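Esterase (uncultured bacterium pCosCE1, PDB 7ATL) hydrolyses carboxylic esters as a family VIII carboxylesterase of beta-lactamase-like fold and also transfers acyl groups as a promiscuous acyltransferase. Local coordinates at residues 46-49 with 50-53; 227-230 with 231-234; 369-372 with 373-377. All blocks are in the same frame, centred on the assembly; numbering follows the deposited sequence.

Contact 1: 46-49 with 50-53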
ATOM      1  N   TYR A  46     -18.255   1.992 -12.978  1.00 36.80           N
ATOM      2  CA  TYR A  46     -17.503   2.713 -14.043  1.00 40.09           C
ATOM      3  C   TYR A  46     -16.039   2.966 -13.638  1.00 36.76           C
ATOM      4  O   TYR A  46     -15.733   3.316 -12.493  1.00 33.94           O
ATOM      5  CB  TYR A  46     -18.217   4.026 -14.385  1.00 43.41           C
ATOM      6  CG  TYR A  46     -19.633   3.922 -14.925  1.00 47.20           C
ATOM      7  CD1 TYR A  46     -19.893   3.364 -16.172  1.00 49.12           C
ATOM      8  CD2 TYR A  46     -20.710   4.455 -14.224  1.00 47.92           C
ATOM      9  CE1 TYR A  46     -21.177   3.296 -16.687  1.00 48.54           C
ATOM     10  CE2 TYR A  46     -22.001   4.396 -14.723  1.00 49.67           C
ATOM     11  CZ  TYR A  46     -22.230   3.811 -15.956  1.00 49.69           C
ATOM     12  OH  TYR A  46     -23.490   3.772 -16.463  1.00 52.80           O
ATOM     13  N   ALA A  47     -15.138   2.779 -14.594  1.00 37.56           N
ATOM     14  CA  ALA A  47     -13.758   3.300 -14.576  1.00 41.69           C
ATOM     15  C   ALA A  47     -13.858   4.822 -14.556  1.00 46.90           C
ATOM     16  O   ALA A  47     -13.174   5.434 -13.717  1.00 51.00           O
ATOM     17  CB  ALA A  47     -12.991   2.833 -15.792  1.00 43.34           C
ATOM     18  N   ASP A  48     -14.684   5.368 -15.464  1.00 48.47           N
ATOM     19  CA  ASP A  48     -15.064   6.803 -15.562  1.00 45.30           C
ATOM     20  C   ASP A  48     -16.597   6.930 -15.685  1.00 40.90           C
ATOM     21  O   ASP A  48     -17.149   6.484 -16.703  1.00 35.46           O
ATOM     22  CB  ASP A  48     -14.329   7.465 -16.729  1.00 47.01           C
ATOM     23  CG  ASP A  48     -14.399   8.982 -16.657  1.00 49.61           C
ATOM     24  OD1 ASP A  48     -15.520   9.542 -16.740  1.00 51.82           O
ATOM     25  OD2 ASP A  48     -13.346   9.590 -16.464  1.00 46.88           O
ATOM     26  N   ARG A  49     -17.252   7.556 -14.702  1.00 41.79           N
ATOM     27  CA  ARG A  49     -18.726   7.773 -14.664  1.00 47.55           C
ATOM     28  C   ARG A  49     -19.155   8.732 -15.778  1.00 49.12           C
ATOM     29  O   ARG A  49     -20.053   8.383 -16.545  1.00 50.37           O
ATOM     30  CB  ARG A  49     -19.175   8.355 -13.321  1.00 49.80           C
ATOM     31  CG  ARG A  49     -20.638   8.092 -12.975  1.00 52.58           C
ATOM     32  CD  ARG A  49     -21.077   8.708 -11.652  1.00 53.15           C
ATOM     33  NE  ARG A  49     -20.357   9.964 -11.490  1.00 55.30           N
ATOM     34  CZ  ARG A  49     -20.143  10.605 -10.343  1.00 60.11           C
ATOM     35  NH1 ARG A  49     -20.621  10.153  -9.190  1.00 62.35           N
ATOM     36  NH2 ARG A  49     -19.431  11.718 -10.365  1.00 58.99           N
ATOM     37  N   GLU A  50     -18.518   9.891 -15.871  1.00 50.21           N
ATOM     38  CA  GLU A  50     -18.915  10.958 -16.820  1.00 54.31           C
ATOM     39  C   GLU A  50     -18.835  10.420 -18.260  1.00 50.44           C
ATOM     40  O   GLU A  50     -19.766  10.709 -18.998  1.00 51.82           O
ATOM     41  CB  GLU A  50     -18.100  12.229 -16.556  1.00 59.05           C
ATOM     42  CG  GLU A  50     -18.347  12.837 -15.168  1.00 59.77           C
ATOM     43  CD  GLU A  50     -17.538  12.251 -14.010  1.00 59.30           C
ATOM     44  OE1 GLU A  50     -16.493  11.588 -14.262  1.00 55.92           O
ATOM     45  OE2 GLU A  50     -17.950  12.448 -12.849  1.00 53.92           O
ATOM     46  N   GLN A  51     -17.841   9.605 -18.636  1.00 49.90           N
ATOM     47  CA  GLN A  51     -17.775   8.965 -19.991  1.00 53.70           C
ATOM     48  C   GLN A  51     -18.540   7.620 -20.039  1.00 50.78           C
ATOM     49  O   GLN A  51     -18.465   6.918 -21.084  1.00 40.47           O
ATOM     50  CB  GLN A  51     -16.330   8.688 -20.411  1.00 58.29           C
ATOM     51  CG  GLN A  51     -15.417   9.901 -20.415  1.00 68.80           C
ATOM     52  CD  GLN A  51     -13.995   9.508 -20.753  1.00 80.07           C
ATOM     53  OE1 GLN A  51     -13.241  10.289 -21.330  1.00 91.68           O
ATOM     54  NE2 GLN A  51     -13.607   8.286 -20.406  1.00 76.71           N
ATOM     55  N   LYS A  52     -19.237   7.245 -18.961  1.00 49.91           N
ATOM     56  CA  LYS A  52     -19.874   5.912 -18.773  1.00 55.79           C
ATOM     57  C   LYS A  52     -18.977   4.830 -19.386  1.00 51.76           C
ATOM     58  O   LYS A  52     -19.483   4.027 -20.173  1.00 47.46           O
ATOM     59  CB  LYS A  52     -21.286   5.873 -19.371  1.00 62.70           C
ATOM     60  CG  LYS A  52     -21.883   7.228 -19.739  1.00 70.56           C
ATOM     61  CD  LYS A  52     -23.395   7.282 -19.695  1.00 73.84           C
ATOM     62  CE  LYS A  52     -23.934   6.948 -18.319  1.00 78.40           C
ATOM     63  NZ  LYS A  52     -25.127   7.761 -17.984  1.00 79.68           N
ATOM     64  N   LYS A  53     -17.684   4.825 -19.047  1.00 55.65           N
ATOM     65  CA  LYS A  53     -16.757   3.710 -19.389  1.00 56.09           C
ATOM     66  C   LYS A  53     -16.895   2.635 -18.310  1.00 54.53           C
ATOM     67  O   LYS A  53     -16.584   2.869 -17.143  1.00 45.39           O
ATOM     68  CB  LYS A  53     -15.312   4.190 -19.538  1.00 55.90           C
ATOM     69  CG  LYS A  53     -14.384   3.175 -20.193  1.00 57.97           C
ATOM     70  CD  LYS A  53     -12.931   3.605 -20.201  1.00 61.94           C
ATOM     71  CE  LYS A  53     -12.668   4.844 -21.034  1.00 67.10           C
ATOM     72  NZ  LYS A  53     -11.278   4.885 -21.558  1.00 65.93           N
TER
HETATM   73  O   HOH W   1     -14.190  12.097 -15.505  1.00 38.12           O

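Contact 2: 227-230 with 231-234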
ATOM      1  N   GLU A 227     -22.662  12.841  -3.662  1.00 84.14           N
ATOM      2  CA  GLU A 227     -22.051  12.052  -4.761  1.00 81.12           C
ATOM      3  C   GLU A 227     -20.542  12.290  -4.778  1.00 72.35           C
ATOM      4  O   GLU A 227     -20.074  13.333  -4.312  1.00 65.30           O
ATOM      5  CB  GLU A 227     -22.727  12.411  -6.089  1.00 86.51           C
ATOM      6  CG  GLU A 227     -24.205  12.035  -6.148  1.00 92.87           C
ATOM      7  CD  GLU A 227     -24.512  10.547  -6.002  1.00 96.44           C
ATOM      8  OE1 GLU A 227     -24.003   9.748  -6.826  1.00 85.09           O
ATOM      9  OE2 GLU A 227     -25.256  10.181  -5.056  1.00 96.05           O
ATOM     10  N   PRO A 228     -19.750  11.302  -5.267  1.00 61.95           N
ATOM     11  CA  PRO A 228     -18.313  11.465  -5.489  1.00 58.83           C
ATOM     12  C   PRO A 228     -17.965  12.252  -6.763  1.00 57.28           C
ATOM     13  O   PRO A 228     -18.506  11.916  -7.797  1.00 55.99           O
ATOM     14  CB  PRO A 228     -17.783  10.023  -5.664  1.00 56.80           C
ATOM     15  CG  PRO A 228     -18.940   9.109  -5.355  1.00 54.01           C
ATOM     16  CD  PRO A 228     -20.187   9.935  -5.584  1.00 58.19           C
ATOM     17  N   GLU A 229     -17.061  13.236  -6.670  1.00 55.61           N
ATOM     18  CA  GLU A 229     -16.570  14.039  -7.826  1.00 53.64           C
ATOM     19  C   GLU A 229     -15.133  13.624  -8.144  1.00 45.93           C
ATOM     20  O   GLU A 229     -14.419  13.126  -7.272  1.00 42.54           O
ATOM     21  CB  GLU A 229     -16.689  15.542  -7.535  1.00 62.51           C
ATOM     22  CG  GLU A 229     -15.586  16.108  -6.625  1.00 70.67           C
ATOM     23  CD  GLU A 229     -15.722  17.561  -6.159  1.00 71.87           C
ATOM     24  OE1 GLU A 229     -14.774  18.073  -5.497  1.00 65.64           O
ATOM     25  OE2 GLU A 229     -16.777  18.184  -6.440  1.00 70.36           O
ATOM     26  N   PRO A 230     -14.647  13.825  -9.392  1.00 40.77           N
ATOM     27  CA  PRO A 230     -13.255  13.520  -9.744  1.00 39.71           C
ATOM     28  C   PRO A 230     -12.246  14.347  -8.942  1.00 39.54           C
ATOM     29  O   PRO A 230     -12.570  15.439  -8.548  1.00 40.71           O
ATOM     30  CB  PRO A 230     -13.134  13.879 -11.232  1.00 37.18           C
ATOM     31  CG  PRO A 230     -14.572  13.822 -11.729  1.00 37.16           C
ATOM     32  CD  PRO A 230     -15.416  14.292 -10.554  1.00 37.94           C
ATOM     33  N   ILE A 231     -11.072  13.779  -8.671  1.00 39.70           N
ATOM     34  CA  ILE A 231      -9.984  14.472  -7.925  1.00 36.16           C
ATOM     35  C   ILE A 231      -9.239  15.350  -8.936  1.00 36.20           C
ATOM     36  O   ILE A 231      -8.873  14.825 -10.001  1.00 30.60           O
ATOM     37  CB  ILE A 231      -9.077  13.448  -7.219  1.00 37.87           C
ATOM     38  CG1 ILE A 231      -9.843  12.696  -6.119  1.00 39.33           C
ATOM     39  CG2 ILE A 231      -7.811  14.123  -6.690  1.00 36.52           C
ATOM     40  CD1 ILE A 231      -9.165  11.412  -5.607  1.00 37.78           C
ATOM     41  N   ARG A 232      -9.072  16.647  -8.654  1.00 37.51           N
ATOM     42  CA  ARG A 232      -8.317  17.555  -9.555  1.00 41.83           C
ATOM     43  C   ARG A 232      -6.873  17.562  -9.066  1.00 36.81           C
ATOM     44  O   ARG A 232      -6.667  17.452  -7.851  1.00 35.45           O
ATOM     45  CB  ARG A 232      -8.964  18.945  -9.615  1.00 52.40           C
ATOM     46  CG  ARG A 232     -10.267  18.982 -10.417  1.00 63.57           C
ATOM     47  CD  ARG A 232     -11.119  20.233 -10.217  1.00 73.27           C
ATOM     48  NE  ARG A 232     -10.925  20.889  -8.910  1.00 85.20           N
ATOM     49  CZ  ARG A 232     -11.772  20.879  -7.866  1.00 72.90           C
ATOM     50  NH1 ARG A 232     -12.930  20.232  -7.939  1.00 64.03           N
ATOM     51  NH2 ARG A 232     -11.440  21.525  -6.751  1.00 67.81           N
ATOM     52  N   ASP A 233      -5.914  17.621  -9.981  1.00 31.87           N
ATOM     53  CA  ASP A 233      -4.478  17.708  -9.614  1.00 31.43           C
ATOM     54  C   ASP A 233      -4.321  18.733  -8.493  1.00 30.46           C
ATOM     55  O   ASP A 233      -4.941  19.808  -8.616  1.00 29.64           O
ATOM     56  CB  ASP A 233      -3.594  18.081 -10.811  1.00 32.03           C
ATOM     57  CG  ASP A 233      -3.025  16.878 -11.552  1.00 31.41           C
ATOM     58  OD1 ASP A 233      -3.537  15.755 -11.310  1.00 32.54           O
ATOM     59  OD2 ASP A 233      -2.077  17.069 -12.364  1.00 28.28           O
ATOM     60  N   GLY A 234      -3.556  18.374  -7.450  1.00 30.08           N
ATOM     61  CA  GLY A 234      -3.145  19.265  -6.348  1.00 30.27           C
ATOM     62  C   GLY A 234      -4.265  19.535  -5.359  1.00 30.60           C
ATOM     63  O   GLY A 234      -4.122  20.429  -4.530  1.00 28.19           O
TER

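Contact 3: 369-372 with 373-377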
ATOM      1  N   SER A 369     -11.179   3.160   3.935  1.00 31.13           N
ATOM      2  CA  SER A 369     -11.577   3.319   5.359  1.00 33.82           C
ATOM      3  C   SER A 369     -13.097   3.331   5.520  1.00 31.02           C
ATOM      4  O   SER A 369     -13.535   3.351   6.657  1.00 28.92           O
ATOM      5  CB  SER A 369     -10.985   4.565   5.949  1.00 34.67           C
ATOM      6  OG  SER A 369     -11.359   5.704   5.190  1.00 33.42           O
ATOM      7  N   GLY A 370     -13.868   3.313   4.438  1.00 32.04           N
ATOM      8  CA  GLY A 370     -15.339   3.335   4.530  1.00 35.27           C
ATOM      9  C   GLY A 370     -15.903   2.002   4.991  1.00 36.35           C
ATOM     10  O   GLY A 370     -15.134   1.166   5.490  1.00 36.14           O
ATOM     11  N   ARG A 371     -17.203   1.797   4.792  1.00 42.08           N
ATOM     12  CA  ARG A 371     -17.890   0.516   5.108  1.00 46.88           C
ATOM     13  C   ARG A 371     -17.520  -0.553   4.058  1.00 42.31           C
ATOM     14  O   ARG A 371     -17.476  -1.745   4.421  1.00 36.25           O
ATOM     15  CB  ARG A 371     -19.393   0.780   5.269  1.00 54.45           C
ATOM     16  CG  ARG A 371     -19.742   1.431   6.606  1.00 61.02           C
ATOM     17  CD  ARG A 371     -21.049   2.212   6.622  1.00 71.59           C
ATOM     18  NE  ARG A 371     -22.232   1.355   6.486  1.00 79.34           N
ATOM     19  CZ  ARG A 371     -23.067   1.306   5.438  1.00 73.52           C
ATOM     20  NH1 ARG A 371     -24.092   0.471   5.466  1.00 72.99           N
ATOM     21  NH2 ARG A 371     -22.899   2.078   4.373  1.00 72.49           N
ATOM     22  N   TYR A 372     -17.196  -0.153   2.823  1.00 38.49           N
ATOM     23  CA  TYR A 372     -17.069  -1.070   1.661  1.00 36.03           C
ATOM     24  C   TYR A 372     -16.065  -2.178   1.933  1.00 35.24           C
ATOM     25  O   TYR A 372     -16.401  -3.339   1.748  1.00 37.63           O
ATOM     26  CB  TYR A 372     -16.660  -0.336   0.388  1.00 34.26           C
ATOM     27  CG  TYR A 372     -16.643  -1.202  -0.845  1.00 33.53           C
ATOM     28  CD1 TYR A 372     -17.807  -1.751  -1.357  1.00 36.33           C
ATOM     29  CD2 TYR A 372     -15.467  -1.458  -1.523  1.00 34.75           C
ATOM     30  CE1 TYR A 372     -17.806  -2.515  -2.515  1.00 34.95           C
ATOM     31  CE2 TYR A 372     -15.450  -2.206  -2.689  1.00 34.34           C
ATOM     32  CZ  TYR A 372     -16.622  -2.731  -3.191  1.00 33.47           C
ATOM     33  OH  TYR A 372     -16.594  -3.475  -4.328  1.00 36.20           O
ATOM     34  N   PRO A 373     -14.796  -1.881   2.302  1.00 37.32           N
ATOM     35  CA  PRO A 373     -13.806  -2.937   2.511  1.00 38.19           C
ATOM     36  C   PRO A 373     -14.259  -3.956   3.567  1.00 38.02           C
ATOM     37  O   PRO A 373     -13.984  -5.126   3.374  1.00 34.12           O
ATOM     38  CB  PRO A 373     -12.532  -2.198   2.963  1.00 37.34           C
ATOM     39  CG  PRO A 373     -12.993  -0.812   3.362  1.00 36.30           C
ATOM     40  CD  PRO A 373     -14.222  -0.545   2.522  1.00 37.07           C
ATOM     41  N   LEU A 374     -14.967  -3.495   4.614  1.00 38.08           N
ATOM     42  CA  LEU A 374     -15.425  -4.346   5.747  1.00 37.05           C
ATOM     43  C   LEU A 374     -16.594  -5.239   5.319  1.00 38.31           C
ATOM     44  O   LEU A 374     -16.622  -6.429   5.736  1.00 38.33           O
ATOM     45  CB  LEU A 374     -15.825  -3.462   6.929  1.00 38.20           C
ATOM     46  CG  LEU A 374     -14.706  -2.615   7.545  1.00 39.93           C
ATOM     47  CD1 LEU A 374     -15.087  -2.155   8.955  1.00 37.18           C
ATOM     48  CD2 LEU A 374     -13.379  -3.376   7.546  1.00 40.35           C
ATOM     49  N   GLN A 375     -17.528  -4.698   4.539  1.00 37.86           N
ATOM     50  CA  GLN A 375     -18.717  -5.448   4.077  1.00 40.11           C
ATOM     51  C   GLN A 375     -18.259  -6.483   3.060  1.00 37.85           C
ATOM     52  O   GLN A 375     -18.870  -7.562   3.017  1.00 37.45           O
ATOM     53  CB  GLN A 375     -19.752  -4.545   3.417  1.00 45.62           C
ATOM     54  CG  GLN A 375     -20.451  -3.603   4.377  1.00 47.97           C
ATOM     55  CD  GLN A 375     -21.032  -2.461   3.583  1.00 54.48           C
ATOM     56  OE1 GLN A 375     -20.573  -2.132   2.484  1.00 58.41           O
ATOM     57  NE2 GLN A 375     -22.050  -1.837   4.139  1.00 59.10           N
ATOM     58  N   ILE A 376     -17.241  -6.164   2.257  1.00 35.57           N
ATOM     59  CA  ILE A 376     -16.618  -7.174   1.359  1.00 34.00           C
ATOM     60  C   ILE A 376     -16.024  -8.277   2.243  1.00 33.99           C
ATOM     61  O   ILE A 376     -16.337  -9.464   2.003  1.00 32.29           O
ATOM     62  CB  ILE A 376     -15.566  -6.552   0.431  1.00 34.77           C
ATOM     63  CG1 ILE A 376     -16.216  -5.596  -0.577  1.00 37.25           C
ATOM     64  CG2 ILE A 376     -14.766  -7.658  -0.256  1.00 34.19           C
ATOM     65  CD1 ILE A 376     -16.946  -6.295  -1.713  1.00 36.48           C
ATOM     66  N   ARG A 377     -15.231  -7.879   3.241  1.00 32.64           N
ATOM     67  CA  ARG A 377     -14.562  -8.791   4.194  1.00 34.31           C
ATOM     68  C   ARG A 377     -15.624  -9.766   4.715  1.00 36.51           C
ATOM     69  O   ARG A 377     -15.462 -10.997   4.547  1.00 38.45           O
ATOM     70  CB  ARG A 377     -13.899  -7.982   5.314  1.00 33.61           C
ATOM     71  CG  ARG A 377     -13.362  -8.840   6.452  1.00 33.58           C
ATOM     72  CD  ARG A 377     -13.176  -8.096   7.760  1.00 34.93           C
ATOM     73  NE  ARG A 377     -14.423  -7.612   8.323  1.00 36.34           N
ATOM     74  CZ  ARG A 377     -14.533  -6.923   9.458  1.00 38.15           C
ATOM     75  NH1 ARG A 377     -13.466  -6.624  10.183  1.00 37.69           N
ATOM     76  NH2 ARG A 377     -15.731  -6.534   9.859  1.00 38.44           N
TER

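Contact 1: 46-49 with 50-53
Asp48 and Lys53 face each other across a hairpin-like loop that is closed by a type I beta turn from Arg49 to Lys52 and carries a classic beta bulge, Ala47 and Asp48 both lying opposite Lys53. Backbone bonds close the loop: Lys53 N donates to Asp48 O at 2.9 Å, Lys52 N to Arg49 O at 2.8 Å, and Ala47 N reaches Lys53 O in a weak bond.

Of the polar side chains, Asp48 has CG anti to its backbone N (chi1 -165°), which points the carboxylate to the amides at the start of the turn. There OD1 receives Gln51 N at 3.0 Å, nearly straight, on the anti side and tilted out of the carboxylate plane. OD2 is bonded to Thr219 and to a water that also donates to Glu50 OE1, bridging two like charges. The second oxygen of Glu50, OE2, takes Arg49 NH2 in a salt bridge of 3.0 Å, lying in the guanidinium plane while the carboxylate stands almost perpendicular to it; Arg49 NH2 also bonds to Pro228 O, and Glu50 OE1 to Tyr221.

Van der Waals packing sets the Tyr46 ring alongside the Lys52 chain, Tyr46 CE1 lying 3.6 Å from Lys52 CA.

Contact 2: 227-230 with 231-234
Glu229 and Arg232 reach for each other along one side of an extended chain, while the intervening Pro230 and Ile231 pack against neighbouring parts of the fold. On the tight side, the Pro230 ring packs on Tyr221. The branched side chain of Ile231 is buried: it leads away from residues 227-230 and lies on Pro251 and His222.

The Arg232 end is exposed and looser. Glu229 OE1 and Arg232 NH1 form a long salt bridge of 3.7 Å, without hydrogen-bond geometry, and the carboxylate and guanidinium planes are turned 68° apart. Glu229 sets out with CG between its backbone N and carbonyl carbon (chi1 78°) and then runs extended; Arg232 bends at chi3 to bring NH1 back toward it, a pose that contact with a crystal neighbour may help to set. The firmer partner of Glu229 OE1 is His222 NE2, to which it is hydrogen-bonded, so the arginine is probably a secondary electrostatic neighbour.

Backbone bonds between Glu229 and His222 and between Ile231 and Ala220 accompany the extended course of the chain: it is the edge strand 229-230 of a small three-stranded mixed sheet, paired antiparallel with strand 221-222, running out into a loop.

Contact 3: 369-372 with 373-377
Tyr372 lays its ring against Ile376 one helical turn further on, and its side chain can be followed outward atom by atom. CB is packed closely against its neighbour across the Tyr-Pro bond, 3.2 Å from Pro373 CD. A chi1 of -175° turns CG away from the backbone N and carries the ring along the start of the helix. Farther out, CE1, CE2 and CZ lie against Ile376, whose CG1 sits over the ring centre in a CH-pi contact, 3.9 Å from the centroid and only 12° off the normal. Ile376 CD1 continues outward, 3.9 Å from both CZ and OH of Tyr372. The hydroxyl is hydrogen-bonded to Ser28 and Ser16, which satisfies the polar tip of a buried residue.

This is the first turn of the C-terminal helix 372-381, which packs beside helix 3-21 in the beta-lactamase-like fold, Ile376 and Gln375 both touching Val15. The opening i to i+4 bonds are regular: Gln375 N to Arg371 O and Ile376 N to Tyr372 O, each 3.0 Å. Arg371 O also receives a weaker bond from Leu374 N.

On the same turn, Gln375 NE2 stands over one face of the Arg371 guanidinium, offset toward its rim, 3.4 Å from Arg371 NH1; both are donors, so this is contact over the face and not a hydrogen bond. The amide plane is 74° from the guanidinium. Gln375 OE1 has a weak hydrogen bond from Arg24.

How the contacts relate
Contacts 1 and 2 adjoin, their centres about 14 Å apart, and are tied through Arg49 of contact 1 and Pro228 of contact 2; Glu50 also packs on Pro230. Both border strand 221-222, whose Tyr221 touches each. Contact 3 lies apart, about 22 Å from contact 1 and 21 Å from contact 2 between centres. Contact 1 is a surface turn dominated by charged groups and water, whereas contacts 2 and 3 are partly buried. The one ion pair across contact 2 is long and lies beside a buried isoleucine; contact 3 instead combines regular helical bonds with apolar packing.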